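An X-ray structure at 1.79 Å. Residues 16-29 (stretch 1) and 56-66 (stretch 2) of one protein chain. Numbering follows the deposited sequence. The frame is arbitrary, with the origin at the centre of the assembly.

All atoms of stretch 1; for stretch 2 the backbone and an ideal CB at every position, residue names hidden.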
ATOM      1  N   ARG A  16      -4.557   0.744 -20.132  1.00 18.46           N
ATOM      2  CA  ARG A  16      -5.213  -0.537 -20.366  1.00 17.11           C
ATOM      3  C   ARG A  16      -5.556  -1.226 -19.051  1.00 20.13           C
ATOM      4  O   ARG A  16      -6.613  -1.849 -18.926  1.00 18.04           O
ATOM      5  CB  ARG A  16      -4.337  -1.460 -21.215  1.00 24.91           C
ATOM      6  CG  ARG A  16      -4.795  -2.913 -21.177  1.00 35.61           C
ATOM      7  CD  ARG A  16      -4.604  -3.620 -22.507  1.00 51.97           C
ATOM      8  NE  ARG A  16      -5.050  -5.012 -22.444  1.00 48.55           N
ATOM      9  CZ  ARG A  16      -6.307  -5.414 -22.616  1.00 47.61           C
ATOM     10  NH1 ARG A  16      -7.271  -4.535 -22.869  1.00 46.64           N
ATOM     11  NH2 ARG A  16      -6.605  -6.704 -22.535  1.00 49.67           N
ATOM     12  N   ILE A  17      -4.658  -1.121 -18.076  1.00 20.28           N
ATOM     13  CA  ILE A  17      -4.894  -1.730 -16.772  1.00 14.98           C
ATOM     14  C   ILE A  17      -6.082  -1.047 -16.103  1.00 14.61           C
ATOM     15  O   ILE A  17      -6.957  -1.711 -15.547  1.00 14.73           O
ATOM     16  CB  ILE A  17      -3.640  -1.654 -15.877  1.00 16.52           C
ATOM     17  CG1 ILE A  17      -2.537  -2.545 -16.451  1.00 19.29           C
ATOM     18  CG2 ILE A  17      -3.963  -2.093 -14.456  1.00 13.80           C
ATOM     19  CD1 ILE A  17      -1.200  -2.411 -15.737  1.00 22.52           C
ATOM     20  N   LYS A  18      -6.124   0.279 -16.179  1.00 16.12           N
ATOM     21  CA  LYS A  18      -7.229   1.032 -15.600  1.00 18.92           C
ATOM     22  C   LYS A  18      -8.547   0.691 -16.295  1.00 18.97           C
ATOM     23  O   LYS A  18      -9.582   0.567 -15.641  1.00 16.49           O
ATOM     24  CB  LYS A  18      -6.952   2.535 -15.668  1.00 17.47           C
ATOM     25  CG  LYS A  18      -5.824   2.981 -14.748  1.00 21.69           C
ATOM     26  CD  LYS A  18      -5.432   4.431 -14.981  1.00 27.95           C
ATOM     27  CE  LYS A  18      -6.455   5.391 -14.405  1.00 40.10           C
ATOM     28  NZ  LYS A  18      -6.019   6.808 -14.553  1.00 50.92           N
ATOM     29  N   ASP A  19      -8.512   0.529 -17.615  1.00 17.79           N
ATOM     30  CA  ASP A  19      -9.714   0.153 -18.356  1.00 20.17           C
ATOM     31  C   ASP A  19     -10.235  -1.201 -17.891  1.00 17.55           C
ATOM     32  O   ASP A  19     -11.439  -1.396 -17.768  1.00 18.88           O
ATOM     33  CB  ASP A  19      -9.445   0.124 -19.863  1.00 19.11           C
ATOM     34  CG  ASP A  19      -9.431   1.509 -20.481  1.00 34.39           C
ATOM     35  OD1 ASP A  19     -10.014   2.439 -19.883  1.00 42.39           O
ATOM     36  OD2 ASP A  19      -8.846   1.667 -21.573  1.00 47.77           O
ATOM     37  N   LEU A  20      -9.325  -2.133 -17.627  1.00 15.30           N
ATOM     38  CA  LEU A  20      -9.705  -3.453 -17.137  1.00 13.09           C
ATOM     39  C   LEU A  20     -10.379  -3.366 -15.760  1.00 14.58           C
ATOM     40  O   LEU A  20     -11.385  -4.033 -15.509  1.00 14.21           O
ATOM     41  CB  LEU A  20      -8.485  -4.374 -17.093  1.00 17.23           C
ATOM     42  CG  LEU A  20      -7.995  -4.848 -18.466  1.00 20.91           C
ATOM     43  CD1 LEU A  20      -6.582  -5.399 -18.387  1.00 24.46           C
ATOM     44  CD2 LEU A  20      -8.937  -5.893 -19.034  1.00 22.65           C
ATOM     45  N   TRP A  21      -9.830  -2.544 -14.871  1.00 14.30           N
ATOM     46  CA  TRP A  21     -10.450  -2.332 -13.564  1.00 11.78           C
ATOM     47  C   TRP A  21     -11.837  -1.720 -13.711  1.00 11.86           C
ATOM     48  O   TRP A  21     -12.778  -2.123 -13.029  1.00 14.32           O
ATOM     49  CB  TRP A  21      -9.597  -1.411 -12.689  1.00 12.36           C
ATOM     50  CG  TRP A  21      -8.482  -2.101 -11.967  1.00 13.55           C
ATOM     51  CD1 TRP A  21      -7.144  -1.908 -12.153  1.00 14.68           C
ATOM     52  CD2 TRP A  21      -8.605  -3.091 -10.939  1.00 12.26           C
ATOM     53  NE1 TRP A  21      -6.428  -2.718 -11.307  1.00 12.11           N
ATOM     54  CE2 TRP A  21      -7.301  -3.453 -10.549  1.00 10.19           C
ATOM     55  CE3 TRP A  21      -9.690  -3.705 -10.312  1.00 11.09           C
ATOM     56  CZ2 TRP A  21      -7.053  -4.398  -9.555  1.00 11.42           C
ATOM     57  CZ3 TRP A  21      -9.444  -4.645  -9.328  1.00 13.71           C
ATOM     58  CH2 TRP A  21      -8.136  -4.982  -8.959  1.00 10.92           C
ATOM     59  N   ARG A  22     -11.959  -0.729 -14.589  1.00 13.43           N
ATOM     60  CA  ARG A  22     -13.232  -0.038 -14.777  1.00 15.38           C
ATOM     61  C   ARG A  22     -14.355  -1.013 -15.121  1.00 14.71           C
ATOM     62  O   ARG A  22     -15.427  -0.974 -14.517  1.00 15.16           O
ATOM     63  CB  ARG A  22     -13.117   1.023 -15.874  1.00 16.76           C
ATOM     64  CG  ARG A  22     -12.343   2.259 -15.455  1.00 19.48           C
ATOM     65  CD  ARG A  22     -12.536   3.404 -16.435  1.00 26.79           C
ATOM     66  NE  ARG A  22     -11.622   4.506 -16.157  1.00 25.54           N
ATOM     67  CZ  ARG A  22     -10.391   4.604 -16.649  1.00 30.02           C
ATOM     68  NH1 ARG A  22      -9.912   3.670 -17.460  1.00 39.53           N
ATOM     69  NH2 ARG A  22      -9.633   5.645 -16.335  1.00 39.45           N
ATOM     70  N   ASP A  23     -14.108  -1.882 -16.092  1.00 12.97           N
ATOM     71  CA  ASP A  23     -15.110  -2.859 -16.494  1.00 14.58           C
ATOM     72  C   ASP A  23     -15.378  -3.854 -15.373  1.00 19.79           C
ATOM     73  O   ASP A  23     -16.516  -4.268 -15.158  1.00 14.67           O
ATOM     74  CB  ASP A  23     -14.654  -3.605 -17.745  1.00 16.16           C
ATOM     75  CG  ASP A  23     -14.912  -2.835 -19.017  1.00 22.98           C
ATOM     76  OD1 ASP A  23     -15.688  -1.859 -18.979  1.00 28.67           O
ATOM     77  OD2 ASP A  23     -14.336  -3.222 -20.056  1.00 27.72           O
ATOM     78  N   PHE A  24     -14.326  -4.237 -14.654  1.00 14.42           N
ATOM     79  CA  PHE A  24     -14.468  -5.212 -13.581  1.00 11.65           C
ATOM     80  C   PHE A  24     -15.401  -4.718 -12.476  1.00 13.34           C
ATOM     81  O   PHE A  24     -16.318  -5.429 -12.057  1.00 11.69           O
ATOM     82  CB  PHE A  24     -13.108  -5.564 -12.973  1.00 10.97           C
ATOM     83  CG  PHE A  24     -13.218  -6.390 -11.730  1.00  9.40           C
ATOM     84  CD1 PHE A  24     -13.506  -7.744 -11.808  1.00 12.47           C
ATOM     85  CD2 PHE A  24     -13.067  -5.811 -10.483  1.00  9.80           C
ATOM     86  CE1 PHE A  24     -13.627  -8.505 -10.663  1.00 11.52           C
ATOM     87  CE2 PHE A  24     -13.191  -6.566  -9.336  1.00 11.95           C
ATOM     88  CZ  PHE A  24     -13.469  -7.915  -9.425  1.00 10.80           C
ATOM     89  N   PHE A  25     -15.159  -3.501 -11.997  1.00 12.73           N
ATOM     90  CA  PHE A  25     -15.934  -2.959 -10.891  1.00 12.94           C
ATOM     91  C   PHE A  25     -17.416  -2.961 -11.244  1.00 16.47           C
ATOM     92  O   PHE A  25     -18.261  -3.303 -10.417  1.00 15.32           O
ATOM     93  CB  PHE A  25     -15.487  -1.535 -10.555  1.00 13.95           C
ATOM     94  CG  PHE A  25     -14.140  -1.451  -9.887  1.00 12.43           C
ATOM     95  CD1 PHE A  25     -13.771  -2.355  -8.900  1.00 13.46           C
ATOM     96  CD2 PHE A  25     -13.248  -0.453 -10.238  1.00 14.15           C
ATOM     97  CE1 PHE A  25     -12.536  -2.267  -8.290  1.00 13.28           C
ATOM     98  CE2 PHE A  25     -12.010  -0.362  -9.631  1.00 12.22           C
ATOM     99  CZ  PHE A  25     -11.658  -1.269  -8.652  1.00 12.27           C
ATOM    100  N   ARG A  26     -17.725  -2.586 -12.482  1.00 16.76           N
ATOM    101  CA  ARG A  26     -19.110  -2.533 -12.937  1.00 17.01           C
ATOM    102  C   ARG A  26     -19.699  -3.929 -13.112  1.00 15.58           C
ATOM    103  O   ARG A  26     -20.749  -4.246 -12.549  1.00 15.38           O
ATOM    104  CB  ARG A  26     -19.209  -1.769 -14.259  1.00 17.71           C
ATOM    105  CG  ARG A  26     -20.641  -1.522 -14.703  1.00 25.85           C
ATOM    106  CD  ARG A  26     -20.724  -0.917 -16.097  1.00 37.46           C
ATOM    107  NE  ARG A  26     -19.418  -0.770 -16.737  1.00 39.81           N
ATOM    108  CZ  ARG A  26     -18.629   0.294 -16.612  1.00 44.45           C
ATOM    109  NH1 ARG A  26     -18.992   1.325 -15.858  1.00 44.58           N
ATOM    110  NH2 ARG A  26     -17.463   0.327 -17.242  1.00 45.48           N
ATOM    111  N   LEU A  27     -19.017  -4.756 -13.898  1.00 13.38           N
ATOM    112  CA  LEU A  27     -19.502  -6.093 -14.230  1.00 12.74           C
ATOM    113  C   LEU A  27     -19.823  -6.928 -13.000  1.00 19.63           C
ATOM    114  O   LEU A  27     -20.831  -7.629 -12.973  1.00 17.04           O
ATOM    115  CB  LEU A  27     -18.466  -6.845 -15.065  1.00 16.92           C
ATOM    116  CG  LEU A  27     -18.559  -6.757 -16.582  1.00 28.74           C
ATOM    117  CD1 LEU A  27     -17.390  -7.515 -17.186  1.00 22.65           C
ATOM    118  CD2 LEU A  27     -19.887  -7.317 -17.087  1.00 20.18           C
ATOM    119  N   TYR A  28     -18.965  -6.863 -11.985  1.00 13.71           N
ATOM    120  CA  TYR A  28     -19.113  -7.729 -10.819  1.00 12.89           C
ATOM    121  C   TYR A  28     -19.805  -7.069  -9.629  1.00 14.68           C
ATOM    122  O   TYR A  28     -19.829  -7.624  -8.530  1.00 16.43           O
ATOM    123  CB  TYR A  28     -17.758  -8.333 -10.436  1.00 13.97           C
ATOM    124  CG  TYR A  28     -17.412  -9.472 -11.360  1.00 13.99           C
ATOM    125  CD1 TYR A  28     -16.836  -9.233 -12.600  1.00 13.94           C
ATOM    126  CD2 TYR A  28     -17.721 -10.781 -11.023  1.00 17.06           C
ATOM    127  CE1 TYR A  28     -16.549 -10.264 -13.459  1.00 16.13           C
ATOM    128  CE2 TYR A  28     -17.436 -11.821 -11.881  1.00 15.41           C
ATOM    129  CZ  TYR A  28     -16.852 -11.556 -13.096  1.00 15.88           C
ATOM    130  OH  TYR A  28     -16.569 -12.588 -13.956  1.00 19.10           O
ATOM    131  N   GLY A  29     -20.389  -5.895  -9.865  1.00 15.48           N
ATOM    132  CA  GLY A  29     -21.312  -5.293  -8.920  1.00 20.61           C
ATOM    133  C   GLY A  29     -20.669  -4.562  -7.760  1.00 18.92           C
ATOM    134  O   GLY A  29     -21.275  -4.428  -6.697  1.00 21.34           O
ATOM    135  N   UNK A  56     -12.588 -15.006 -12.401  1.00 18.81           N
ATOM    136  CA  UNK A  56     -13.755 -15.240 -13.247  1.00 16.42           C
ATOM    137  C   UNK A  56     -13.830 -14.210 -14.370  1.00 21.62           C
ATOM    138  O   UNK A  56     -14.294 -14.502 -15.475  1.00 18.34           O
ATOM    139  CB  UNK A  56     -15.036 -15.203 -12.411  1.00 16.42           C
ATOM    140  N   UNK A  57     -13.368 -13.003 -14.068  1.00 15.70           N
ATOM    141  CA  UNK A  57     -13.407 -11.881 -14.998  1.00 15.56           C
ATOM    142  C   UNK A  57     -12.418 -12.062 -16.143  1.00 19.65           C
ATOM    143  O   UNK A  57     -12.782 -11.992 -17.316  1.00 16.24           O
ATOM    144  CB  UNK A  57     -13.115 -10.574 -14.259  1.00 15.56           C
ATOM    145  N   UNK A  58     -11.162 -12.302 -15.791  1.00 17.76           N
ATOM    146  CA  UNK A  58     -10.090 -12.429 -16.768  1.00 18.62           C
ATOM    147  C   UNK A  58      -8.903 -13.041 -16.047  1.00 26.64           C
ATOM    148  O   UNK A  58      -8.276 -12.380 -15.226  1.00 16.95           O
ATOM    149  CB  UNK A  58      -9.731 -11.083 -17.400  1.00 18.62           C
ATOM    150  N   UNK A  59      -8.599 -14.305 -16.316  1.00 24.47           N
ATOM    151  CA  UNK A  59      -7.603 -14.988 -15.495  1.00 26.08           C
ATOM    152  C   UNK A  59      -6.186 -14.485 -15.774  1.00 25.78           C
ATOM    153  O   UNK A  59      -5.312 -14.591 -14.915  1.00 23.32           O
ATOM    154  CB  UNK A  59      -7.674 -16.497 -15.735  1.00 26.08           C
ATOM    155  N   UNK A  60      -5.969 -13.911 -16.955  1.00 23.91           N
ATOM    156  CA  UNK A  60      -4.697 -13.261 -17.265  1.00 24.39           C
ATOM    157  C   UNK A  60      -4.514 -12.017 -16.402  1.00 22.80           C
ATOM    158  O   UNK A  60      -3.437 -11.770 -15.859  1.00 18.55           O
ATOM    159  CB  UNK A  60      -4.626 -12.895 -18.749  1.00 24.39           C
ATOM    160  N   UNK A  61      -5.578 -11.230 -16.298  1.00 16.97           N
ATOM    161  CA  UNK A  61      -5.583 -10.026 -15.477  1.00 17.07           C
ATOM    162  C   UNK A  61      -5.376 -10.404 -14.017  1.00 13.89           C
ATOM    163  O   UNK A  61      -4.574  -9.786 -13.313  1.00 15.75           O
ATOM    164  CB  UNK A  61      -6.889  -9.249 -15.654  1.00 17.07           C
ATOM    165  N   UNK A  62      -6.095 -11.429 -13.567  1.00 14.72           N
ATOM    166  CA  UNK A  62      -5.962 -11.912 -12.195  1.00 14.42           C
ATOM    167  C   UNK A  62      -4.522 -12.337 -11.907  1.00 15.80           C
ATOM    168  O   UNK A  62      -3.944 -11.960 -10.886  1.00 14.73           O
ATOM    169  CB  UNK A  62      -6.919 -13.079 -11.945  1.00 14.42           C
ATOM    170  N   UNK A  63      -3.944 -13.121 -12.810  1.00 17.69           N
ATOM    171  CA  UNK A  63      -2.577 -13.584 -12.653  1.00 15.62           C
ATOM    172  C   UNK A  63      -1.565 -12.454 -12.646  1.00 15.78           C
ATOM    173  O   UNK A  63      -0.562 -12.513 -11.931  1.00 18.26           O
ATOM    174  CB  UNK A  63      -2.233 -14.571 -13.770  1.00 15.62           C
ATOM    175  N   UNK A  64      -1.819 -11.424 -13.448  1.00 15.43           N
ATOM    176  CA  UNK A  64      -0.924 -10.278 -13.527  1.00 14.38           C
ATOM    177  C   UNK A  64      -0.913  -9.503 -12.213  1.00 16.08           C
ATOM    178  O   UNK A  64       0.114  -8.940 -11.827  1.00 16.20           O
ATOM    179  CB  UNK A  64      -1.335  -9.360 -14.680  1.00 14.38           C
ATOM    180  N   UNK A  65      -2.062  -9.462 -11.541  1.00 12.31           N
ATOM    181  CA  UNK A  65      -2.151  -8.827 -10.227  1.00 10.17           C
ATOM    182  C   UNK A  65      -1.238  -9.531  -9.221  1.00 14.77           C
ATOM    183  O   UNK A  65      -0.609  -8.882  -8.387  1.00 14.80           O
ATOM    184  CB  UNK A  65      -3.597  -8.837  -9.727  1.00 10.17           C
ATOM    185  N   UNK A  66      -1.150 -10.854  -9.302  1.00 12.78           N
ATOM    186  CA  UNK A  66      -0.287 -11.603  -8.395  1.00 16.45           C
ATOM    187  C   UNK A  66       1.194 -11.354  -8.685  1.00 17.83           C
ATOM    188  O   UNK A  66       2.024 -11.386  -7.775  1.00 13.95           O
ATOM    189  CB  UNK A  66      -0.594 -13.099  -8.495  1.00 16.45           C
TER

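Position 56 is helical, and its CA-to-CB bond points toward stretch 1. The ideal CB lies 3.4 Å from Tyr-28 OH. A hydroxyl so close invites a short polar side chain, such as Asp, Asn, Ser or Thr. The residue is Asp-56. Tyr-28 OH donates a hydrogen bond to Asp-56 OD2 at 2.5 Å, and the carboxylate oxygen sits at the edge of the tyrosine ring.

Position 57 points toward the end of the helix in stretch 1. Its ideal CB is 3.5 Å from Tyr-28 CE1 and 3.8 Å from Phe-24 CD1. Beyond lies a groove lined by Leu-20, Asp-23, Phe-24 and Leu-27. A long side chain could fill it: Phe, Tyr, Leu or Met. A polar tip could also meet Leu-20 O, and a water could link it to the Asp-23 carboxylate. The residue is Tyr-57, a knob among those four residues. Phe-24 CB lies over its ring face, 3.9 Å from the centroid. Leu-27 CD1 is 3.9 Å from Tyr-57 CE1. Tyr-57 OH lies 2.8 Å from Leu-20 O, at best a weak hydrogen bond. Water 1 O hydrogen-bonds to Tyr-57 OH at 2.8 Å and donates to Asp-23 OD2 at 2.6 Å.

Position 58 leaves helical angles, with phi/psi of -166/107, just before the next helix. Its CA-to-CB bond points toward stretch 1, but the ideal CB is 5.5 Å from Leu-20 CD2, so stretch 1 constrains it little. An N-cap suits Asn, Asp, Ser or Thr. Asn-58 caps the helix: its OD1 accepts from the backbone N of position 61 at 2.8 Å.

Positions 59 and 60 are out of reach of stretch 1, and most side chains that tolerate a helix would suit. They hold Trp-59 and Gln-60.

Position 61 points toward stretch 1, its ideal CB 4.7 Å from Leu-20 CD1. Ile-17, Leu-20 and Trp-21 offer an apolar surface with room for Leu, Met or Phe. Phe-61 takes it. Leu-20 CB lies over its ring face, 4.0 Å from the centroid. The edge of Phe-61 meets the face of Trp-21, with Phe-61 CZ 3.7 Å from Trp-21 CE2.

Positions 62, 63 and 64 are out of reach, and many helix-tolerant residues would suit; the helical angles at 63 do not call for glycine. They hold Ala-62, Gly-63 and Ser-64. Ser-64 OG donates to Gln-60 O at 2.9 Å, within its own helix.

Position 65 points toward stretch 1, but its ideal CB has nothing there within 5.5 Å. A longer apolar side chain, Leu, Ile or Met, could reach Trp-21. Ile-65 does, with CD1 3.8 Å from Trp-21 CZ2.

Position 66 is out of reach, suits most helical residues and holds Leu-66.

Stretch 2 56-66: DYNWQFAGSIL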
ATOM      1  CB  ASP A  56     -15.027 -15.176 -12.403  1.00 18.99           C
ATOM      2  CG  ASP A  56     -16.222 -15.768 -13.110  1.00 29.14           C
ATOM      3  OD1 ASP A  56     -16.255 -17.008 -13.271  1.00 23.13           O
ATOM      4  OD2 ASP A  56     -17.130 -15.000 -13.494  1.00 20.91           O
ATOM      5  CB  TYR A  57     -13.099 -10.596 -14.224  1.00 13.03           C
ATOM      6  CG  TYR A  57     -12.839  -9.372 -15.067  1.00 12.62           C
ATOM      7  CD1 TYR A  57     -13.759  -8.943 -16.014  1.00 13.34           C
ATOM      8  CD2 TYR A  57     -11.683  -8.624 -14.889  1.00 14.66           C
ATOM      9  CE1 TYR A  57     -13.525  -7.817 -16.771  1.00 15.71           C
ATOM     10  CE2 TYR A  57     -11.441  -7.496 -15.642  1.00 13.26           C
ATOM     11  CZ  TYR A  57     -12.366  -7.097 -16.581  1.00 14.76           C
ATOM     12  OH  TYR A  57     -12.138  -5.970 -17.332  1.00 16.34           O
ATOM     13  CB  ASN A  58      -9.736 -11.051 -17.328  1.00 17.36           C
ATOM     14  CG  ASN A  58      -8.616 -11.092 -18.351  1.00 26.93           C
ATOM     15  OD1 ASN A  58      -7.626 -11.809 -18.191  1.00 25.58           O
ATOM     16  ND2 ASN A  58      -8.761 -10.303 -19.408  1.00 39.83           N
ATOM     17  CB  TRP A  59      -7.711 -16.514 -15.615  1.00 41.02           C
ATOM     18  CG  TRP A  59      -7.209 -17.096 -16.892  1.00 37.18           C
ATOM     19  CD1 TRP A  59      -7.926 -17.310 -18.035  1.00 52.49           C
ATOM     20  CD2 TRP A  59      -5.883 -17.569 -17.154  1.00 44.59           C
ATOM     21  NE1 TRP A  59      -7.124 -17.880 -18.995  1.00 50.83           N
ATOM     22  CE2 TRP A  59      -5.866 -18.049 -18.479  1.00 60.35           C
ATOM     23  CE3 TRP A  59      -4.708 -17.630 -16.400  1.00 47.66           C
ATOM     24  CZ2 TRP A  59      -4.717 -18.580 -19.067  1.00 58.77           C
ATOM     25  CZ3 TRP A  59      -3.568 -18.157 -16.984  1.00 50.95           C
ATOM     26  CH2 TRP A  59      -3.583 -18.625 -18.304  1.00 58.87           C
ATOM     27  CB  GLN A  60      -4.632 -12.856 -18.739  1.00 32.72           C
ATOM     28  CG  GLN A  60      -3.599 -13.620 -19.555  1.00 49.39           C
ATOM     29  CD  GLN A  60      -3.930 -15.095 -19.702  1.00 58.44           C
ATOM     30  OE1 GLN A  60      -3.063 -15.956 -19.539  1.00 63.37           O
ATOM     31  NE2 GLN A  60      -5.183 -15.393 -20.027  1.00 65.32           N
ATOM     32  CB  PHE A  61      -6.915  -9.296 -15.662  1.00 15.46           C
ATOM     33  CG  PHE A  61      -7.028  -8.002 -14.903  1.00 12.97           C
ATOM     34  CD1 PHE A  61      -6.199  -6.933 -15.190  1.00 16.66           C
ATOM     35  CD2 PHE A  61      -8.000  -7.846 -13.928  1.00 15.85           C
ATOM     36  CE1 PHE A  61      -6.320  -5.736 -14.502  1.00 16.03           C
ATOM     37  CE2 PHE A  61      -8.130  -6.653 -13.238  1.00 12.88           C
ATOM     38  CZ  PHE A  61      -7.287  -5.594 -13.526  1.00 13.02           C
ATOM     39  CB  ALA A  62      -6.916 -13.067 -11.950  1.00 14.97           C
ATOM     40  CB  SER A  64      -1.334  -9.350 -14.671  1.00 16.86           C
ATOM     41  OG  SER A  64      -1.120  -9.964 -15.930  1.00 23.55           O
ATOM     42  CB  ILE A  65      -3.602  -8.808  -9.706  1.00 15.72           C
ATOM     43  CG1 ILE A  65      -4.463  -7.908 -10.598  1.00 15.33           C
ATOM     44  CG2 ILE A  65      -3.645  -8.313  -8.268  1.00 18.79           C
ATOM     45  CD1 ILE A  65      -5.952  -7.995 -10.328  1.00 14.16           C
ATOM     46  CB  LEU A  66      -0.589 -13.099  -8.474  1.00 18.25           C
ATOM     47  CG  LEU A  66      -2.018 -13.499  -8.099  1.00 15.99           C
ATOM     48  CD1 LEU A  66      -2.196 -15.000  -8.219  1.00 22.25           C
ATOM     49  CD2 LEU A  66      -2.359 -13.026  -6.699  1.00 20.33           C
TER
HETATM   50  O   HOH W   1     -12.546  -5.057 -19.939  1.00 23.60           O
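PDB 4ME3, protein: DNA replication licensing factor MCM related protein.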